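Local atomic coordinates of sulfatase (Bacteroides fragilis CAG:558, PDB entry 6USS), a protein that probably hydrolyses sulfate esters as a calcium-dependent arylsulfatase of the gut microbiome, here with its catalytic position replaced. Residues 33-44 / 252-263; 147-155 / 178-186. The protein carries 1 engineered substitution. All coordinates share one frame; numbering follows the deposited sequence.

Contact 1 (33-44 / 252-263). With CA (calcium ion), chain C.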
loop_
_atom_site.group_PDB
_atom_site.type_symbol
_atom_site.label_atom_id
_atom_site.label_comp_id
_atom_site.label_asym_id
_atom_site.label_seq_id
_atom_site.Cartn_x
_atom_site.Cartn_y
_atom_site.Cartn_z
ATOM N N ARG A 33 -3.094 23.332 -2.081
ATOM C CA ARG A 33 -2.645 22.318 -1.116
ATOM C C ARG A 33 -1.202 21.909 -1.384
ATOM O O ARG A 33 -0.895 21.366 -2.438
ATOM C CB ARG A 33 -3.548 21.073 -1.140
ATOM C CG ARG A 33 -4.706 21.132 -0.131
ATOM C CD ARG A 33 -5.405 19.805 0.038
ATOM N NE ARG A 33 -5.561 19.115 -1.232
ATOM C CZ ARG A 33 -5.944 17.847 -1.348
ATOM N NH1 ARG A 33 -6.216 17.141 -0.260
ATOM N NH2 ARG A 33 -6.076 17.295 -2.546
ATOM N N PRO A 34 -0.318 22.155 -0.426
ATOM C CA PRO A 34 1.110 21.964 -0.684
ATOM C C PRO A 34 1.518 20.504 -0.623
ATOM O O PRO A 34 0.875 19.676 0.028
ATOM C CB PRO A 34 1.771 22.755 0.448
ATOM C CG PRO A 34 0.800 22.576 1.603
ATOM C CD PRO A 34 -0.580 22.571 0.966
ATOM N N ASN A 35 2.608 20.197 -1.316
ATOM C CA ASN A 35 3.348 18.988 -1.003
ATOM C C ASN A 35 4.113 19.188 0.297
ATOM O O ASN A 35 4.472 20.306 0.665
ATOM C CB ASN A 35 4.323 18.630 -2.120
ATOM C CG ASN A 35 3.695 18.730 -3.477
ATOM O OD1 ASN A 35 2.832 17.936 -3.842
ATOM N ND2 ASN A 35 4.120 19.712 -4.236
ATOM N N ILE A 36 4.366 18.082 0.981
ATOM C CA ILE A 36 5.067 18.060 2.247
ATOM C C ILE A 36 6.175 17.020 2.159
ATOM O O ILE A 36 5.918 15.857 1.823
ATOM C CB ILE A 36 4.097 17.725 3.387
ATOM C CG1 ILE A 36 2.934 18.729 3.387
ATOM C CG2 ILE A 36 4.843 17.625 4.709
ATOM C CD1 ILE A 36 1.865 18.490 4.451
ATOM N N ILE A 37 7.400 17.435 2.462
ATOM C CA ILE A 37 8.505 16.514 2.677
ATOM C C ILE A 37 8.911 16.590 4.142
ATOM O O ILE A 37 9.298 17.660 4.636
ATOM C CB ILE A 37 9.708 16.826 1.785
ATOM C CG1 ILE A 37 9.350 16.714 0.307
ATOM C CG2 ILE A 37 10.850 15.871 2.125
ATOM C CD1 ILE A 37 10.497 17.184 -0.593
ATOM N N LEU A 38 8.828 15.447 4.828
ATOM C CA LEU A 38 9.383 15.252 6.166
ATOM C C LEU A 38 10.708 14.521 6.004
ATOM O O LEU A 38 10.727 13.334 5.655
ATOM C CB LEU A 38 8.423 14.444 7.040
ATOM C CG LEU A 38 8.920 14.064 8.430
ATOM C CD1 LEU A 38 9.325 15.319 9.197
ATOM C CD2 LEU A 38 7.820 13.310 9.180
ATOM N N PHE A 39 11.813 15.234 6.225
ATOM C CA PHE A 39 13.164 14.686 6.068
ATOM C C PHE A 39 13.646 14.378 7.482
ATOM O O PHE A 39 13.887 15.292 8.282
ATOM C CB PHE A 39 14.052 15.682 5.321
ATOM C CG PHE A 39 15.442 15.188 4.967
ATOM C CD1 PHE A 39 16.476 15.242 5.890
ATOM C CD2 PHE A 39 15.737 14.749 3.684
ATOM C CE1 PHE A 39 17.771 14.831 5.545
ATOM C CE2 PHE A 39 17.029 14.335 3.332
ATOM C CZ PHE A 39 18.041 14.371 4.262
ATOM N N MET A 40 13.745 13.085 7.797
ATOM C CA MET A 40 14.038 12.595 9.143
ATOM C C MET A 40 15.385 11.886 9.133
ATOM O O MET A 40 15.560 10.881 8.427
ATOM C CB MET A 40 12.946 11.640 9.641
ATOM C CG MET A 40 13.179 11.109 11.044
ATOM S SD MET A 40 12.885 12.302 12.381
ATOM C CE MET A 40 11.165 12.695 12.082
ATOM N N VAL A 41 16.322 12.394 9.929
ATOM C CA VAL A 41 17.626 11.766 10.101
ATOM C C VAL A 41 17.597 10.925 11.365
ATOM O O VAL A 41 16.903 11.246 12.334
ATOM C CB VAL A 41 18.741 12.825 10.156
ATOM C CG1 VAL A 41 20.089 12.162 10.119
ATOM C CG2 VAL A 41 18.576 13.804 9.006
ATOM N N ASP A 42 18.348 9.831 11.358
ATOM C CA ASP A 42 18.400 8.908 12.486
ATOM C C ASP A 42 19.586 9.213 13.403
ATOM O O ASP A 42 20.717 9.364 12.933
ATOM C CB ASP A 42 18.500 7.468 11.988
ATOM C CG ASP A 42 18.179 6.481 13.061
ATOM O OD1 ASP A 42 17.398 6.860 13.959
ATOM O OD2 ASP A 42 18.694 5.339 13.017
ATOM N N ASP A 43 19.328 9.280 14.712
ATOM C CA ASP A 43 20.387 9.418 15.717
ATOM C C ASP A 43 21.268 10.643 15.480
ATOM O O ASP A 43 22.453 10.637 15.825
ATOM C CB ASP A 43 21.276 8.163 15.780
ATOM C CG ASP A 43 20.526 6.924 16.247
ATOM O OD1 ASP A 43 19.381 7.089 16.722
ATOM O OD2 ASP A 43 21.085 5.798 16.138
ATOM N N MET A 44 20.717 11.702 14.891
ATOM C CA MET A 44 21.468 12.927 14.651
ATOM C C MET A 44 21.335 13.870 15.853
ATOM O O MET A 44 20.221 14.156 16.303
ATOM C CB MET A 44 20.978 13.596 13.363
ATOM C CG MET A 44 21.624 14.942 13.047
ATOM S SD MET A 44 20.926 15.791 11.612
ATOM C CE MET A 44 21.892 17.307 11.597
ATOM N N PRO A 252 -1.447 16.195 -4.554
ATOM C CA PRO A 252 -0.221 16.542 -3.834
ATOM C C PRO A 252 0.412 15.282 -3.267
ATOM O O PRO A 252 -0.212 14.219 -3.180
ATOM C CB PRO A 252 -0.707 17.468 -2.722
ATOM C CG PRO A 252 -2.103 16.991 -2.446
ATOM C CD PRO A 252 -2.659 16.454 -3.758
ATOM N N PHE A 253 1.675 15.407 -2.876
ATOM C CA PHE A 253 2.387 14.269 -2.326
ATOM C C PHE A 253 2.890 14.557 -0.913
ATOM O O PHE A 253 2.979 15.706 -0.458
ATOM C CB PHE A 253 3.548 13.839 -3.238
ATOM C CG PHE A 253 4.672 14.841 -3.335
ATOM C CD1 PHE A 253 5.633 14.950 -2.326
ATOM C CD2 PHE A 253 4.805 15.642 -4.460
ATOM C CE1 PHE A 253 6.668 15.858 -2.437
ATOM C CE2 PHE A 253 5.851 16.551 -4.576
ATOM C CZ PHE A 253 6.773 16.667 -3.573
ATOM N N PHE A 254 3.201 13.475 -0.222
ATOM C CA PHE A 254 3.867 13.531 1.064
ATOM C C PHE A 254 4.990 12.514 0.975
ATOM O O PHE A 254 4.736 11.332 0.726
ATOM C CB PHE A 254 2.893 13.213 2.193
ATOM C CG PHE A 254 3.555 12.944 3.497
ATOM C CD1 PHE A 254 4.144 13.968 4.217
ATOM C CD2 PHE A 254 3.590 11.655 4.019
ATOM C CE1 PHE A 254 4.754 13.715 5.448
ATOM C CE2 PHE A 254 4.209 11.393 5.246
ATOM C CZ PHE A 254 4.784 12.425 5.958
ATOM N N LEU A 255 6.222 12.979 1.094
ATOM C CA LEU A 255 7.386 12.115 1.101
ATOM C C LEU A 255 7.950 12.077 2.513
ATOM O O LEU A 255 8.362 13.112 3.043
ATOM C CB LEU A 255 8.431 12.625 0.116
ATOM C CG LEU A 255 9.813 11.981 0.269
ATOM C CD1 LEU A 255 9.701 10.500 0.114
ATOM C CD2 LEU A 255 10.799 12.549 -0.755
ATOM N N TYR A 256 7.958 10.895 3.124
ATOM C CA TYR A 256 8.633 10.698 4.410
ATOM C C TYR A 256 10.035 10.192 4.106
ATOM O O TYR A 256 10.271 8.990 3.972
ATOM C CB TYR A 256 7.871 9.721 5.301
ATOM C CG TYR A 256 8.503 9.442 6.668
ATOM C CD1 TYR A 256 9.071 10.459 7.437
ATOM C CD2 TYR A 256 8.494 8.153 7.204
ATOM C CE1 TYR A 256 9.631 10.194 8.711
ATOM C CE2 TYR A 256 9.038 7.882 8.457
ATOM C CZ TYR A 256 9.606 8.905 9.210
ATOM O OH TYR A 256 10.140 8.599 10.450
ATOM N N MET A 257 10.980 11.123 3.987
ATOM C CA MET A 257 12.373 10.782 3.695
ATOM C C MET A 257 13.075 10.506 5.016
ATOM O O MET A 257 13.547 11.420 5.686
ATOM C CB MET A 257 13.047 11.910 2.925
ATOM C CG MET A 257 14.434 11.575 2.429
ATOM S SD MET A 257 14.337 10.468 1.011
ATOM C CE MET A 257 16.061 9.989 0.810
ATOM N N ALA A 258 13.146 9.227 5.397
ATOM C CA ALA A 258 13.650 8.820 6.709
ATOM C C ALA A 258 14.960 8.054 6.530
ATOM O O ALA A 258 14.951 6.843 6.319
ATOM C CB ALA A 258 12.610 7.982 7.453
ATOM N N HIS A 259 16.081 8.765 6.648
ATOM C CA HIS A 259 17.396 8.187 6.390
ATOM C C HIS A 259 17.752 7.104 7.402
ATOM O O HIS A 259 17.327 7.136 8.564
ATOM C CB HIS A 259 18.478 9.271 6.416
ATOM C CG HIS A 259 18.648 9.950 5.105
ATOM N ND1 HIS A 259 19.342 9.376 4.064
ATOM C CD2 HIS A 259 18.175 11.130 4.640
ATOM C CE1 HIS A 259 19.298 10.177 3.014
ATOM N NE2 HIS A 259 18.600 11.251 3.339
ATOM N N TYR A 260 18.537 6.127 6.941
ATOM C CA TYR A 260 19.183 5.232 7.892
ATOM C C TYR A 260 20.395 5.899 8.535
ATOM O O TYR A 260 20.719 5.600 9.691
ATOM C CB TYR A 260 19.580 3.920 7.212
ATOM C CG TYR A 260 18.409 3.003 7.004
ATOM C CD1 TYR A 260 17.924 2.234 8.044
ATOM C CD2 TYR A 260 17.780 2.919 5.774
ATOM C CE1 TYR A 260 16.843 1.408 7.872
ATOM C CE2 TYR A 260 16.685 2.096 5.582
ATOM C CZ TYR A 260 16.217 1.331 6.641
ATOM O OH TYR A 260 15.138 0.478 6.484
ATOM N N ALA A 261 21.074 6.786 7.801
ATOM C CA ALA A 261 22.084 7.654 8.393
ATOM C C ALA A 261 21.455 8.492 9.503
ATOM O O ALA A 261 20.321 8.957 9.373
ATOM C CB ALA A 261 22.683 8.556 7.314
ATOM N N ILE A 262 22.190 8.713 10.593
ATOM C CA ILE A 262 23.610 8.410 10.725
ATOM C C ILE A 262 23.851 7.309 11.762
ATOM O O ILE A 262 24.748 7.407 12.604
ATOM C CB ILE A 262 24.372 9.685 11.091
ATOM C CG1 ILE A 262 23.737 10.334 12.336
ATOM C CG2 ILE A 262 24.380 10.641 9.900
ATOM C CD1 ILE A 262 24.383 11.654 12.768
ATOM N N HIS A 263 23.019 6.272 11.683
ATOM C CA HIS A 263 23.022 5.147 12.606
ATOM C C HIS A 263 24.335 4.371 12.505
ATOM O O HIS A 263 25.033 4.416 11.491
ATOM C CB HIS A 263 21.836 4.226 12.288
ATOM C CG HIS A 263 21.437 3.328 13.415
ATOM N ND1 HIS A 263 22.003 2.084 13.612
ATOM C CD2 HIS A 263 20.533 3.492 14.411
ATOM C CE1 HIS A 263 21.467 1.523 14.683
ATOM N NE2 HIS A 263 20.570 2.356 15.185
HETATM CA CA CA C . 17.176 6.754 16.243
HETATM O O HOH W 1 15.267 8.454 9.833
HETATM O O HOH W 2 19.158 3.411 10.657
#

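Contact 2 (147-155 / 178-186)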
loop_
_atom_site.group_PDB
_atom_site.type_symbol
_atom_site.label_atom_id
_atom_site.label_comp_id
_atom_site.label_asym_id
_atom_site.label_seq_id
_atom_site.Cartn_x
_atom_site.Cartn_y
_atom_site.Cartn_z
ATOM N N THR A 147 -4.737 5.202 14.402
ATOM C CA THR A 147 -4.993 5.695 13.059
ATOM C C THR A 147 -3.752 6.433 12.560
ATOM O O THR A 147 -3.337 7.436 13.158
ATOM C CB THR A 147 -6.215 6.607 13.074
ATOM O OG1 THR A 147 -7.354 5.841 13.491
ATOM C CG2 THR A 147 -6.468 7.178 11.697
ATOM N N SER A 148 -3.160 5.927 11.479
ATOM C CA SER A 148 -1.863 6.390 11.007
ATOM C C SER A 148 -1.946 7.757 10.348
ATOM O O SER A 148 -2.908 8.069 9.640
ATOM C CB SER A 148 -1.259 5.402 10.015
ATOM O OG SER A 148 0.028 5.859 9.606
ATOM N N LEU A 149 -0.904 8.561 10.570
ATOM C CA LEU A 149 -0.814 9.864 9.925
ATOM C C LEU A 149 -0.853 9.744 8.400
ATOM O O LEU A 149 -1.474 10.574 7.724
ATOM C CB LEU A 149 0.456 10.568 10.390
ATOM C CG LEU A 149 0.937 11.830 9.668
ATOM C CD1 LEU A 149 -0.035 12.995 9.773
ATOM C CD2 LEU A 149 2.277 12.233 10.223
ATOM N N ALA A 150 -0.191 8.721 7.839
ATOM C CA ALA A 150 -0.160 8.560 6.386
ATOM C C ALA A 150 -1.502 8.102 5.835
ATOM O O ALA A 150 -1.836 8.421 4.685
ATOM C CB ALA A 150 0.929 7.565 5.978
ATOM N N GLU A 151 -2.261 7.328 6.620
ATOM C CA GLU A 151 -3.607 6.933 6.214
ATOM C C GLU A 151 -4.510 8.151 6.049
ATOM O O GLU A 151 -5.300 8.225 5.099
ATOM C CB GLU A 151 -4.198 5.965 7.241
ATOM C CG GLU A 151 -5.427 5.181 6.759
ATOM C CD GLU A 151 -5.089 4.159 5.657
ATOM O OE1 GLU A 151 -4.041 3.478 5.775
ATOM O OE2 GLU A 151 -5.874 4.037 4.682
ATOM N N ILE A 152 -4.404 9.122 6.957
ATOM C CA ILE A 152 -5.290 10.280 6.903
ATOM C C ILE A 152 -4.929 11.175 5.724
ATOM O O ILE A 152 -5.812 11.686 5.019
ATOM C CB ILE A 152 -5.245 11.047 8.236
ATOM C CG1 ILE A 152 -5.695 10.151 9.389
ATOM C CG2 ILE A 152 -6.153 12.239 8.175
ATOM C CD1 ILE A 152 -5.590 10.854 10.717
ATOM N N LEU A 153 -3.626 11.377 5.497
ATOM C CA LEU A 153 -3.177 12.069 4.294
ATOM C C LEU A 153 -3.636 11.330 3.040
ATOM O O LEU A 153 -4.208 11.937 2.128
ATOM C CB LEU A 153 -1.651 12.224 4.313
ATOM C CG LEU A 153 -1.076 13.165 5.375
ATOM C CD1 LEU A 153 0.442 13.110 5.415
ATOM C CD2 LEU A 153 -1.538 14.574 5.115
ATOM N N LYS A 154 -3.403 10.011 2.987
ATOM C CA LYS A 154 -3.817 9.211 1.833
ATOM C C LYS A 154 -5.318 9.337 1.591
ATOM O O LYS A 154 -5.756 9.657 0.478
ATOM C CB LYS A 154 -3.411 7.748 2.048
ATOM C CG LYS A 154 -3.672 6.777 0.879
ATOM C CD LYS A 154 -3.696 5.306 1.383
ATOM C CE LYS A 154 -4.844 4.485 0.736
ATOM N NZ LYS A 154 -4.922 4.608 -0.805
ATOM N N ASP A 155 -6.122 9.140 2.642
ATOM C CA ASP A 155 -7.572 9.181 2.500
ATOM C C ASP A 155 -8.092 10.571 2.162
ATOM O O ASP A 155 -9.235 10.699 1.709
ATOM C CB ASP A 155 -8.238 8.670 3.779
ATOM C CG ASP A 155 -7.897 7.194 4.092
ATOM O OD1 ASP A 155 -7.581 6.389 3.171
ATOM O OD2 ASP A 155 -7.950 6.841 5.290
ATOM N N PRO A 178 5.308 -0.299 5.766
ATOM C CA PRO A 178 4.845 1.047 5.404
ATOM C C PRO A 178 3.501 1.043 4.665
ATOM O O PRO A 178 2.670 1.940 4.895
ATOM C CB PRO A 178 5.985 1.568 4.531
ATOM C CG PRO A 178 7.216 0.782 4.986
ATOM C CD PRO A 178 6.693 -0.567 5.327
ATOM N N TYR A 179 3.253 0.063 3.786
ATOM C CA TYR A 179 1.955 -0.015 3.115
ATOM C C TYR A 179 0.816 -0.156 4.118
ATOM O O TYR A 179 -0.221 0.505 3.982
ATOM C CB TYR A 179 1.916 -1.199 2.150
ATOM C CG TYR A 179 2.965 -1.189 1.077
ATOM C CD1 TYR A 179 2.950 -0.216 0.069
ATOM C CD2 TYR A 179 3.958 -2.163 1.052
ATOM C CE1 TYR A 179 3.903 -0.206 -0.930
ATOM C CE2 TYR A 179 4.936 -2.162 0.059
ATOM C CZ TYR A 179 4.899 -1.180 -0.933
ATOM O OH TYR A 179 5.851 -1.167 -1.930
ATOM N N HIS A 180 0.975 -1.039 5.119
ATOM C CA HIS A 180 -0.058 -1.173 6.145
ATOM C C HIS A 180 -0.339 0.152 6.838
ATOM O O HIS A 180 -1.486 0.424 7.217
ATOM C CB HIS A 180 0.336 -2.203 7.204
ATOM C CG HIS A 180 -0.583 -2.210 8.385
ATOM N ND1 HIS A 180 -1.807 -2.848 8.370
ATOM C CD2 HIS A 180 -0.479 -1.622 9.599
ATOM C CE1 HIS A 180 -2.411 -2.661 9.532
ATOM N NE2 HIS A 180 -1.624 -1.924 10.297
ATOM N N MET A 181 0.699 0.977 7.023
ATOM C CA MET A 181 0.592 2.238 7.742
ATOM C C MET A 181 0.071 3.377 6.875
ATOM O O MET A 181 -0.012 4.508 7.354
ATOM C CB MET A 181 1.952 2.605 8.347
ATOM C CG MET A 181 2.418 1.604 9.407
ATOM S SD MET A 181 1.245 1.487 10.786
ATOM C CE MET A 181 1.519 3.056 11.632
ATOM N N GLY A 182 -0.294 3.124 5.626
ATOM C CA GLY A 182 -0.884 4.157 4.799
ATOM C C GLY A 182 0.005 4.774 3.736
ATOM O O GLY A 182 -0.407 5.755 3.120
ATOM N N PHE A 183 1.197 4.236 3.491
ATOM C CA PHE A 183 2.043 4.700 2.396
ATOM C C PHE A 183 1.730 3.923 1.112
ATOM O O PHE A 183 1.665 2.685 1.116
ATOM C CB PHE A 183 3.526 4.561 2.764
ATOM C CG PHE A 183 3.992 5.542 3.816
ATOM C CD1 PHE A 183 4.412 6.826 3.459
ATOM C CD2 PHE A 183 4.015 5.177 5.163
ATOM C CE1 PHE A 183 4.852 7.743 4.428
ATOM C CE2 PHE A 183 4.448 6.079 6.149
ATOM C CZ PHE A 183 4.864 7.371 5.780
ATOM N N GLU A 184 1.518 4.652 0.015
ATOM C CA GLU A 184 1.259 3.996 -1.260
ATOM C C GLU A 184 2.532 3.495 -1.924
ATOM O O GLU A 184 2.464 2.565 -2.740
ATOM C CB GLU A 184 0.523 4.953 -2.186
ATOM C CG GLU A 184 -0.839 5.386 -1.658
ATOM C CD GLU A 184 -1.479 6.439 -2.539
ATOM O OE1 GLU A 184 -0.763 7.378 -2.956
ATOM O OE2 GLU A 184 -2.689 6.324 -2.828
ATOM N N VAL A 185 3.681 4.079 -1.566
ATOM C CA VAL A 185 4.989 3.748 -2.123
ATOM C C VAL A 185 5.956 3.494 -0.968
ATOM O O VAL A 185 6.045 4.305 -0.037
ATOM C CB VAL A 185 5.520 4.875 -3.036
ATOM C CG1 VAL A 185 6.964 4.594 -3.467
ATOM C CG2 VAL A 185 4.600 5.062 -4.249
ATOM N N ASN A 186 6.682 2.372 -1.031
ATOM C CA ASN A 186 7.654 1.991 -0.004
ATOM C C ASN A 186 9.014 1.758 -0.647
ATOM O O ASN A 186 9.149 0.884 -1.510
ATOM C CB ASN A 186 7.213 0.729 0.756
ATOM C CG ASN A 186 8.259 0.258 1.774
ATOM O OD1 ASN A 186 9.178 1.003 2.122
ATOM N ND2 ASN A 186 8.108 -0.971 2.267
#

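Contact 1 (33-44 / 252-263)
Asn-35 lies flat on the Phe-253 ring, amide and ring planes 11° apart, with its CB 3.5 Å from the ring centroid. Its first torsion (chi1 -46°) sets the amide beside its own backbone N, and OD1 takes the Phe-253 N-H through an in-plane lone pair at 2.9 Å, so a short polar side chain begins the pairing. Strands 35-41 and 253-258 run parallel, 12° apart, bonded alternately from Ile-36 N to Phe-253 O (3.1 Å) as far as His-259 N to Met-40 O. Residues alternate between faces: Leu-38 CD2 lies alongside Tyr-256 CD1 at 3.6 Å, packed against helix 88-97, while Phe-39 and Met-257 lie side by side on the other. Where strand 253-258 ends, water 1 donates to both Met-40 O and His-259 O, and Asp-42 bonds through N to Ala-261 O and through O to Ile-262 N, part of a cis peptide. This pairing helps place the two aspartates: Asp-42 OD1 and Asp-43 OD1 each bind calcium at 2.3 Å, while salt bridges to Lys-165 and Lys-348, respectively, hold their OD2 atoms. Calcium-binding aspartates just past a central parallel strand's C-terminal end fit a sulfatase of the alkaline phosphatase-like clan.

Contact 2 (147-155 / 178-186)
Ser-148 OG donates a hydrogen bond to Met-181 O (2.6 Å), in the carbonyl plane on a lone pair. A chi1 of -178° (OG anti to N) points the hydroxyl at the turn; as acceptor, OG also takes a weak capping bond from Ala-150 N (3.4 Å). Serine suits this N-cap because one hydroxyl can serve both the helix start and the turn opposite. The closest packing follows at Gly-182, which ends the type I turn from Tyr-179; its CA lies 4.1 Å from that of Glu-151. Lacking a side chain, Gly-182 lets its backbone lie directly against the Ala-150–Glu-151 peptide, and its positive phi of 104° is one that glycine adopts readily. Ala-150 is small enough to let the backbones approach, yet its CB still sits over the centre of one face of the Phe-183 ring, 3.9 Å from the centroid.

Toward the subunit interface the contact is looser and polar. Lys-154 bends at chi3 and chi4, its CD passing Gly-182 O at 3.7 Å, and NZ ends 3.5 Å from Glu-184 OE2 in a weak salt bridge. Glu-184 has other partners, His-159 through OE1 and His-180 of the second subunit through OE2. Glu-151 OE1, 3.4 Å from Gly-182 CA, bonds to Gln-136 and forms a salt bridge with Lys-154 of the second subunit. The chemistry implies a division of labour: one short hydroxyl bond and close apolar packing fix the helix start against the turn, while shared polar and charged partners, the Lys-154–Glu-184 pair being long and weak, carry the contact into the dimer interface.

Overall arrangement
The two contacts meet on the sheet face that carries Phe-254 and Tyr-256, their centres about 14 Å apart. Phe-254 CG touches Leu-153 CD1 of helix 149-155 at 3.7 Å, and the Phe-183 ring brings CE1 within 3.7 Å of Tyr-256 CB, so Phe-254 packs against helix 149-155 and Phe-183, and Tyr-256 against Phe-183. Strand 159-164 continues the link, pairing in parallel with both 253-258 and 185-187. In sequence, both segments of contact 2 fall between the strands joined by contact 1. Their roles diverge: contact 1 ends at the calcium site completed by Asp-322, Asn-323 and the engineered Cys-88, whereas contact 2 lies away from that site and faces the second subunit.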